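Local coordinates for protein purine phosphoribosyltransferase (Pyrococcus horikoshii, PDB 1VDM) that probably acts as a purine phosphoribosyltransferase, a glycosyltransferase that would join a purine base to the ribose phosphate of phosphoribosyl pyrophosphate, at residues I56-Y61 with G96-V101; D90-T95 with I140-E145. All coordinates share one frame; numbering follows the deposited sequence.

Contact 1 of 2, residues I56-Y61 with G96-V101; sequences IDVKFY and GKTLEV
Lys97 drapes its side chain over one face of the Phe60 ring, the two side chains running past one another in opposite senses. From CB, which stays 4.5 Å from Phe60 CZ, the chain runs out with CG anti to the backbone N (chi1 -173°), and CG settles 3.5 Å from Phe60 CZ. CD follows over the same end of the ring, beside CZ and CE2. A bend at chi3 (58°) then carries CE along the same face to the CE1-CD1 side, 3.4 Å from Phe60 CE1, where its hydrogens make a CH-pi contact. The tip ends in a cation-pi interaction, NZ standing 4.2 Å from the ring centroid and 24° off its normal; Glu69 is a weak, distant ionic partner for it. Thr98 OG1 meets the ring differently, near its plane at the CE1 edge, while Val101 CG2 approaches CZ obliquely. Strand 53-61 belongs to the mixed, largely parallel sheet of the type I phosphoribosyltransferase fold, and helix 97-107 lies in the crossover between parallel strands 85-90 and 113-118 of that sheet. Gly96 is the helix N-cap, its positive phi suiting a residue without CB. Deeper along the strand the contact becomes aliphatic: Val58 CB lies 3.9 Å from Thr98 CG2, and Val58 CG1 lies 4.0 Å from Val101 CG1. An alanine in place of Phe60 would probably leave the Lys97 methylenes and ammonium group without their aromatic face and open a gap beside Thr98 OG1 and Val101 CG2. Pro71, on the antiparallel neighbour strand 70-73, touches Val58, Phe60 and Val101 alike. On the strand's other side, Lys59 NZ forms a salt bridge with Asp57 OD1 at 2.8 Å, meeting it from above the carboxylate plane.

Contact 2 of 2, residues D90-T95 with I140-E145; sequences DDVSDT and IVFPWE
Asp91 and Phe142 lie across each other at a slant, the carboxylate and the phenyl ring tilted by only 28°. OD2 of Asp91 comes 3.2 Å from Phe142 CE1, in an oblique approach that is neither over the face nor at the edge, and Asp91 CB is 3.5 Å from Phe142 CZ. The torsion chi1 (50°) sets Asp91 CG between its own backbone N and carbonyl carbon, 3.7 Å from Phe142 CE1; its OD1 also takes a weak bond from Val92 N. The Trp144 indole turns its edge to the same aspartate, with CZ2 4.0 Å from Asp91 CB, while one indole face rests on Phe142 CB. Val92 CB meets Phe142 near the ring plane at CZ, and Val92 CG2 packs 4.0 Å from Ile140 CD1. Ile140 CG2 lies over a Phe142 face. Phe142 and Trp144 sit on a type I beta turn from Phe142 to Glu145, where Glu145 OE2 accepts Phe142 N at 2.9 Å. Beyond it, Trp9 and Arg13 of a neighbouring subunit bond to carbonyls of this turn. Asp90 and Asp91 open the DDVSDTGKT sequence, part of the phosphoribosyl pyrophosphate signature of type I phosphoribosyltransferases, here backed by a segment that probably belongs to the hood of that fold.

Contact 2 is buried and contact 1 lies nearer the surface, yet the same turn of chain serves both: strand 92-93 runs through residues 94-96 into helix 97-107. Contact 1 holds that helix against a strand of the main sheet, and its outer end sets a lysine against an aromatic face, next to a valine-valine contact. Contact 2 instead joins the chain corner after strand 85-90 to a turn near the C-terminus, with a carboxylate and a valine against aromatic rings and an isoleucine, close to neighbouring subunits. Their centres are about 14 Å apart, and Leu99, on the side of the helix turned from strand 56-61, packs its CD1 3.3 Å from Ser93 OG.

Contact 1 of 2, residues I56-Y61 with G96-V101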
ATOM      1  N   ILE G  56      40.263   0.941  -3.063  1.00 50.75           N
ATOM      2  CA  ILE G  56      41.605   1.018  -2.503  1.00 50.11           C
ATOM      3  C   ILE G  56      41.557   1.906  -1.265  1.00 50.28           C
ATOM      4  O   ILE G  56      40.838   2.905  -1.239  1.00 49.00           O
ATOM      5  CB  ILE G  56      42.621   1.595  -3.523  1.00 49.29           C
ATOM      6  CG1 ILE G  56      44.046   1.343  -3.017  1.00 49.83           C
ATOM      7  CG2 ILE G  56      42.374   3.086  -3.734  1.00 48.34           C
ATOM      8  CD1 ILE G  56      45.125   1.492  -4.078  1.00 48.03           C
ATOM      9  N   ASP G  57      42.297   1.522  -0.230  1.00 51.64           N
ATOM     10  CA  ASP G  57      42.347   2.301   1.007  1.00 53.31           C
ATOM     11  C   ASP G  57      43.804   2.557   1.361  1.00 54.02           C
ATOM     12  O   ASP G  57      44.580   1.621   1.569  1.00 51.55           O
ATOM     13  CB  ASP G  57      41.657   1.550   2.157  1.00 54.17           C
ATOM     14  CG  ASP G  57      41.266   2.469   3.321  1.00 55.97           C
ATOM     15  OD1 ASP G  57      40.578   1.986   4.254  1.00 57.75           O
ATOM     16  OD2 ASP G  57      41.637   3.667   3.305  1.00 54.60           O
ATOM     17  N   VAL G  58      44.174   3.831   1.408  1.00 55.75           N
ATOM     18  CA  VAL G  58      45.537   4.218   1.747  1.00 57.37           C
ATOM     19  C   VAL G  58      45.527   4.921   3.097  1.00 58.77           C
ATOM     20  O   VAL G  58      44.712   5.811   3.339  1.00 60.27           O
ATOM     21  CB  VAL G  58      46.130   5.159   0.682  1.00 56.42           C
ATOM     22  CG1 VAL G  58      47.560   5.508   1.041  1.00 57.76           C
ATOM     23  CG2 VAL G  58      46.078   4.493  -0.684  1.00 55.01           C
ATOM     24  N   LYS G  59      46.428   4.515   3.979  1.00 60.31           N
ATOM     25  CA  LYS G  59      46.491   5.123   5.301  1.00 62.65           C
ATOM     26  C   LYS G  59      47.909   5.587   5.638  1.00 63.26           C
ATOM     27  O   LYS G  59      48.895   5.085   5.115  1.00 62.75           O
ATOM     28  CB  LYS G  59      46.024   4.089   6.326  1.00 63.05           C
ATOM     29  CG  LYS G  59      44.785   4.553   7.095  1.00 65.97           C
ATOM     30  CD  LYS G  59      43.886   3.386   7.506  1.00 67.74           C
ATOM     31  CE  LYS G  59      42.563   3.366   6.732  1.00 68.45           C
ATOM     32  NZ  LYS G  59      42.104   1.987   6.578  1.00 71.72           N
ATOM     33  N   PHE G  60      48.009   6.576   6.519  1.00 64.79           N
ATOM     34  CA  PHE G  60      49.335   7.097   6.857  1.00 66.38           C
ATOM     35  C   PHE G  60      49.640   7.021   8.364  1.00 68.38           C
ATOM     36  O   PHE G  60      48.826   7.357   9.217  1.00 67.39           O
ATOM     37  CB  PHE G  60      49.408   8.550   6.383  1.00 64.63           C
ATOM     38  CG  PHE G  60      49.450   8.598   4.885  1.00 64.27           C
ATOM     39  CD1 PHE G  60      48.267   8.742   4.171  1.00 63.89           C
ATOM     40  CD2 PHE G  60      50.665   8.532   4.223  1.00 63.56           C
ATOM     41  CE1 PHE G  60      48.303   8.820   2.787  1.00 62.30           C
ATOM     42  CE2 PHE G  60      50.693   8.613   2.833  1.00 62.78           C
ATOM     43  CZ  PHE G  60      49.515   8.757   2.111  1.00 62.05           C
ATOM     44  N   TYR G  61      50.855   6.510   8.672  1.00 72.12           N
ATOM     45  CA  TYR G  61      51.379   6.512  10.031  1.00 74.84           C
ATOM     46  C   TYR G  61      52.703   7.277  10.116  1.00 75.94           C
ATOM     47  O   TYR G  61      53.342   7.592   9.119  1.00 75.43           O
ATOM     48  CB  TYR G  61      51.566   5.058  10.467  1.00 76.77           C
ATOM     49  CG  TYR G  61      50.307   4.292  10.237  1.00 79.28           C
ATOM     50  CD1 TYR G  61      50.350   3.068   9.574  1.00 80.38           C
ATOM     51  CD2 TYR G  61      49.086   4.769  10.719  1.00 79.92           C
ATOM     52  CE1 TYR G  61      49.194   2.318   9.413  1.00 80.71           C
ATOM     53  CE2 TYR G  61      47.928   4.024  10.549  1.00 80.25           C
ATOM     54  CZ  TYR G  61      47.980   2.805   9.900  1.00 80.90           C
ATOM     55  OH  TYR G  61      46.840   2.035   9.771  1.00 81.26           O
ATOM     56  N   GLY G  96      47.417  15.866  -2.269  1.00 50.99           N
ATOM     57  CA  GLY G  96      47.697  14.986  -3.390  1.00 51.81           C
ATOM     58  C   GLY G  96      48.509  13.804  -2.919  1.00 52.25           C
ATOM     59  O   GLY G  96      48.961  12.963  -3.699  1.00 52.59           O
ATOM     60  N   LYS G  97      48.689  13.752  -1.609  1.00 52.49           N
ATOM     61  CA  LYS G  97      49.449  12.698  -0.974  1.00 53.06           C
ATOM     62  C   LYS G  97      48.860  11.326  -1.316  1.00 53.24           C
ATOM     63  O   LYS G  97      49.539  10.480  -1.899  1.00 54.19           O
ATOM     64  CB  LYS G  97      49.435  12.942   0.536  1.00 54.73           C
ATOM     65  CG  LYS G  97      50.313  12.031   1.368  1.00 56.08           C
ATOM     66  CD  LYS G  97      50.121  12.327   2.858  1.00 57.46           C
ATOM     67  CE  LYS G  97      48.658  12.159   3.281  1.00 56.95           C
ATOM     68  NZ  LYS G  97      48.417  12.521   4.706  1.00 57.47           N
ATOM     69  N   THR G  98      47.592  11.118  -0.973  1.00 52.63           N
ATOM     70  CA  THR G  98      46.929   9.843  -1.225  1.00 51.17           C
ATOM     71  C   THR G  98      46.846   9.502  -2.708  1.00 50.06           C
ATOM     72  O   THR G  98      47.108   8.365  -3.112  1.00 48.77           O
ATOM     73  CB  THR G  98      45.502   9.835  -0.646  1.00 51.43           C
ATOM     74  OG1 THR G  98      45.553  10.104   0.759  1.00 51.62           O
ATOM     75  CG2 THR G  98      44.855   8.482  -0.860  1.00 51.18           C
ATOM     76  N   LEU G  99      46.482  10.491  -3.517  1.00 49.55           N
ATOM     77  CA  LEU G  99      46.364  10.276  -4.948  1.00 49.57           C
ATOM     78  C   LEU G  99      47.648   9.769  -5.599  1.00 51.81           C
ATOM     79  O   LEU G  99      47.604   8.858  -6.429  1.00 52.22           O
ATOM     80  CB  LEU G  99      45.877  11.554  -5.634  1.00 48.55           C
ATOM     81  CG  LEU G  99      44.373  11.807  -5.473  1.00 48.04           C
ATOM     82  CD1 LEU G  99      43.966  13.118  -6.117  1.00 46.86           C
ATOM     83  CD2 LEU G  99      43.616  10.657  -6.109  1.00 46.34           C
ATOM     84  N   GLU G 100      48.793  10.333  -5.232  1.00 53.19           N
ATOM     85  CA  GLU G 100      50.048   9.871  -5.822  1.00 54.44           C
ATOM     86  C   GLU G 100      50.295   8.396  -5.516  1.00 53.42           C
ATOM     87  O   GLU G 100      50.760   7.648  -6.376  1.00 52.40           O
ATOM     88  CB  GLU G 100      51.224  10.727  -5.338  1.00 56.71           C
ATOM     89  CG  GLU G 100      51.255  12.099  -5.994  1.00 62.18           C
ATOM     90  CD  GLU G 100      52.488  12.913  -5.642  1.00 65.87           C
ATOM     91  OE1 GLU G 100      52.593  14.061  -6.137  1.00 67.38           O
ATOM     92  OE2 GLU G 100      53.346  12.411  -4.879  1.00 67.96           O
ATOM     93  N   VAL G 101      49.978   7.973  -4.298  1.00 52.33           N
ATOM     94  CA  VAL G 101      50.159   6.575  -3.933  1.00 53.03           C
ATOM     95  C   VAL G 101      49.246   5.699  -4.793  1.00 54.42           C
ATOM     96  O   VAL G 101      49.642   4.627  -5.252  1.00 55.03           O
ATOM     97  CB  VAL G 101      49.810   6.332  -2.458  1.00 53.59           C
ATOM     98  CG1 VAL G 101      50.015   4.866  -2.112  1.00 54.42           C
ATOM     99  CG2 VAL G 101      50.670   7.211  -1.569  1.00 54.69           C
TER

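Contact 2 of 2, residues D90-T95 with I140-E145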
ATOM      1  N   ASP G  90      37.863  10.288  -6.058  1.00 43.47           N
ATOM      2  CA  ASP G  90      38.150  10.652  -4.681  1.00 44.04           C
ATOM      3  C   ASP G  90      37.324  11.897  -4.388  1.00 42.81           C
ATOM      4  O   ASP G  90      36.897  12.584  -5.313  1.00 41.73           O
ATOM      5  CB  ASP G  90      39.652  10.925  -4.541  1.00 45.98           C
ATOM      6  CG  ASP G  90      40.114  10.978  -3.092  1.00 51.13           C
ATOM      7  OD1 ASP G  90      39.674  10.120  -2.284  1.00 52.63           O
ATOM      8  OD2 ASP G  90      40.939  11.874  -2.768  1.00 55.05           O
ATOM      9  N   ASP G  91      37.082  12.187  -3.116  1.00 42.53           N
ATOM     10  CA  ASP G  91      36.240  13.336  -2.771  1.00 43.57           C
ATOM     11  C   ASP G  91      36.942  14.687  -2.980  1.00 44.46           C
ATOM     12  O   ASP G  91      36.358  15.658  -3.444  1.00 44.45           O
ATOM     13  CB  ASP G  91      35.720  13.195  -1.325  1.00 43.87           C
ATOM     14  CG  ASP G  91      36.860  12.893  -0.352  1.00 47.50           C
ATOM     15  OD1 ASP G  91      37.946  12.554  -0.825  1.00 49.92           O
ATOM     16  OD2 ASP G  91      36.632  12.948   0.856  1.00 49.06           O
ATOM     17  N   VAL G  92      38.229  14.751  -2.591  1.00 44.49           N
ATOM     18  CA  VAL G  92      38.945  16.011  -2.758  1.00 44.23           C
ATOM     19  C   VAL G  92      40.464  15.824  -2.784  1.00 44.08           C
ATOM     20  O   VAL G  92      41.034  14.960  -2.132  1.00 43.74           O
ATOM     21  CB  VAL G  92      38.558  16.944  -1.610  1.00 44.43           C
ATOM     22  CG1 VAL G  92      39.014  16.350  -0.279  1.00 42.12           C
ATOM     23  CG2 VAL G  92      39.210  18.302  -1.798  1.00 43.56           C
ATOM     24  N   SER G  93      41.115  16.664  -3.609  1.00 43.76           N
ATOM     25  CA  SER G  93      42.569  16.627  -3.691  1.00 43.76           C
ATOM     26  C   SER G  93      43.189  17.722  -2.821  1.00 43.76           C
ATOM     27  O   SER G  93      43.303  18.876  -3.210  1.00 43.76           O
ATOM     28  CB  SER G  93      42.951  16.859  -5.155  1.00 43.76           C
ATOM     29  OG  SER G  93      44.257  16.337  -5.397  1.00 43.76           O
ATOM     30  N   ASP G  94      43.561  17.343  -1.581  1.00 45.73           N
ATOM     31  CA  ASP G  94      44.112  18.339  -0.673  1.00 47.33           C
ATOM     32  C   ASP G  94      45.606  18.558  -0.910  1.00 48.09           C
ATOM     33  O   ASP G  94      46.041  19.571  -1.436  1.00 48.51           O
ATOM     34  CB  ASP G  94      43.875  17.889   0.767  1.00 48.42           C
ATOM     35  CG  ASP G  94      43.971  19.108   1.672  1.00 49.64           C
ATOM     36  OD1 ASP G  94      43.412  19.052   2.767  1.00 48.73           O
ATOM     37  OD2 ASP G  94      44.593  20.092   1.277  1.00 51.02           O
ATOM     38  N   THR G  95      46.420  17.583  -0.461  1.00 48.69           N
ATOM     39  CA  THR G  95      47.847  17.685  -0.730  1.00 49.02           C
ATOM     40  C   THR G  95      48.263  16.836  -1.931  1.00 50.22           C
ATOM     41  O   THR G  95      49.301  17.052  -2.544  1.00 51.10           O
ATOM     42  CB  THR G  95      48.616  17.244   0.518  1.00 48.54           C
ATOM     43  OG1 THR G  95      48.300  15.877   0.809  1.00 48.03           O
ATOM     44  CG2 THR G  95      48.214  18.115   1.712  1.00 47.09           C
ATOM     45  N   ILE G 140      36.791  21.013   4.142  1.00 36.66           N
ATOM     46  CA  ILE G 140      35.459  20.635   3.685  1.00 35.16           C
ATOM     47  C   ILE G 140      34.816  19.519   4.498  1.00 32.93           C
ATOM     48  O   ILE G 140      35.386  18.434   4.649  1.00 31.79           O
ATOM     49  CB  ILE G 140      35.471  20.166   2.212  1.00 35.02           C
ATOM     50  CG1 ILE G 140      36.216  21.170   1.342  1.00 35.41           C
ATOM     51  CG2 ILE G 140      34.034  20.028   1.702  1.00 35.93           C
ATOM     52  CD1 ILE G 140      36.448  20.675  -0.053  1.00 36.22           C
ATOM     53  N   VAL G 141      33.626  19.795   5.021  1.00 30.37           N
ATOM     54  CA  VAL G 141      32.883  18.781   5.761  1.00 31.42           C
ATOM     55  C   VAL G 141      31.837  18.255   4.788  1.00 31.01           C
ATOM     56  O   VAL G 141      30.917  18.972   4.407  1.00 31.35           O
ATOM     57  CB  VAL G 141      32.153  19.354   6.991  1.00 30.72           C
ATOM     58  CG1 VAL G 141      31.418  18.237   7.704  1.00 29.34           C
ATOM     59  CG2 VAL G 141      33.146  20.023   7.929  1.00 31.50           C
ATOM     60  N   PHE G 142      31.999  17.008   4.367  1.00 30.23           N
ATOM     61  CA  PHE G 142      31.060  16.399   3.435  1.00 29.48           C
ATOM     62  C   PHE G 142      29.741  16.000   4.112  1.00 29.06           C
ATOM     63  O   PHE G 142      29.670  15.879   5.342  1.00 28.80           O
ATOM     64  CB  PHE G 142      31.714  15.199   2.753  1.00 30.36           C
ATOM     65  CG  PHE G 142      32.814  15.576   1.817  1.00 31.32           C
ATOM     66  CD1 PHE G 142      34.151  15.429   2.189  1.00 31.62           C
ATOM     67  CD2 PHE G 142      32.521  16.107   0.562  1.00 31.92           C
ATOM     68  CE1 PHE G 142      35.187  15.803   1.318  1.00 30.99           C
ATOM     69  CE2 PHE G 142      33.551  16.487  -0.316  1.00 30.09           C
ATOM     70  CZ  PHE G 142      34.884  16.334   0.063  1.00 29.95           C
ATOM     71  N   PRO G 143      28.679  15.777   3.306  1.00 27.49           N
ATOM     72  CA  PRO G 143      27.353  15.401   3.816  1.00 26.00           C
ATOM     73  C   PRO G 143      27.353  14.107   4.624  1.00 28.48           C
ATOM     74  O   PRO G 143      26.486  13.900   5.467  1.00 28.65           O
ATOM     75  CB  PRO G 143      26.509  15.263   2.547  1.00 25.62           C
ATOM     76  CG  PRO G 143      27.321  15.890   1.473  1.00 27.13           C
ATOM     77  CD  PRO G 143      28.729  15.613   1.844  1.00 25.39           C
ATOM     78  N   TRP G 144      28.322  13.239   4.360  1.00 29.56           N
ATOM     79  CA  TRP G 144      28.414  11.958   5.060  1.00 30.29           C
ATOM     80  C   TRP G 144      29.388  11.948   6.244  1.00 31.05           C
ATOM     81  O   TRP G 144      29.705  10.887   6.786  1.00 31.02           O
ATOM     82  CB  TRP G 144      28.822  10.869   4.071  1.00 27.45           C
ATOM     83  CG  TRP G 144      30.198  11.039   3.531  1.00 26.15           C
ATOM     84  CD1 TRP G 144      31.371  10.608   4.103  1.00 26.72           C
ATOM     85  CD2 TRP G 144      30.567  11.679   2.297  1.00 26.24           C
ATOM     86  NE1 TRP G 144      32.449  10.942   3.293  1.00 26.44           N
ATOM     87  CE2 TRP G 144      31.981  11.598   2.182  1.00 25.07           C
ATOM     88  CE3 TRP G 144      29.843  12.309   1.279  1.00 25.41           C
ATOM     89  CZ2 TRP G 144      32.675  12.122   1.089  1.00 25.84           C
ATOM     90  CZ3 TRP G 144      30.542  12.833   0.185  1.00 27.70           C
ATOM     91  CH2 TRP G 144      31.941  12.734   0.104  1.00 28.01           C
ATOM     92  N   GLU G 145      29.874  13.120   6.635  1.00 32.45           N
ATOM     93  CA  GLU G 145      30.811  13.206   7.752  1.00 33.42           C
ATOM     94  C   GLU G 145      30.179  13.766   9.022  1.00 33.18           C
ATOM     95  O   GLU G 145      29.307  14.624   8.965  1.00 35.34           O
ATOM     96  CB  GLU G 145      32.029  14.036   7.334  1.00 31.65           C
ATOM     97  CG  GLU G 145      33.013  13.239   6.491  1.00 35.29           C
ATOM     98  CD  GLU G 145      34.086  14.093   5.821  1.00 37.33           C
ATOM     99  OE1 GLU G 145      35.066  13.500   5.313  1.00 38.45           O
ATOM    100  OE2 GLU G 145      33.947  15.340   5.795  1.00 35.26           O
TER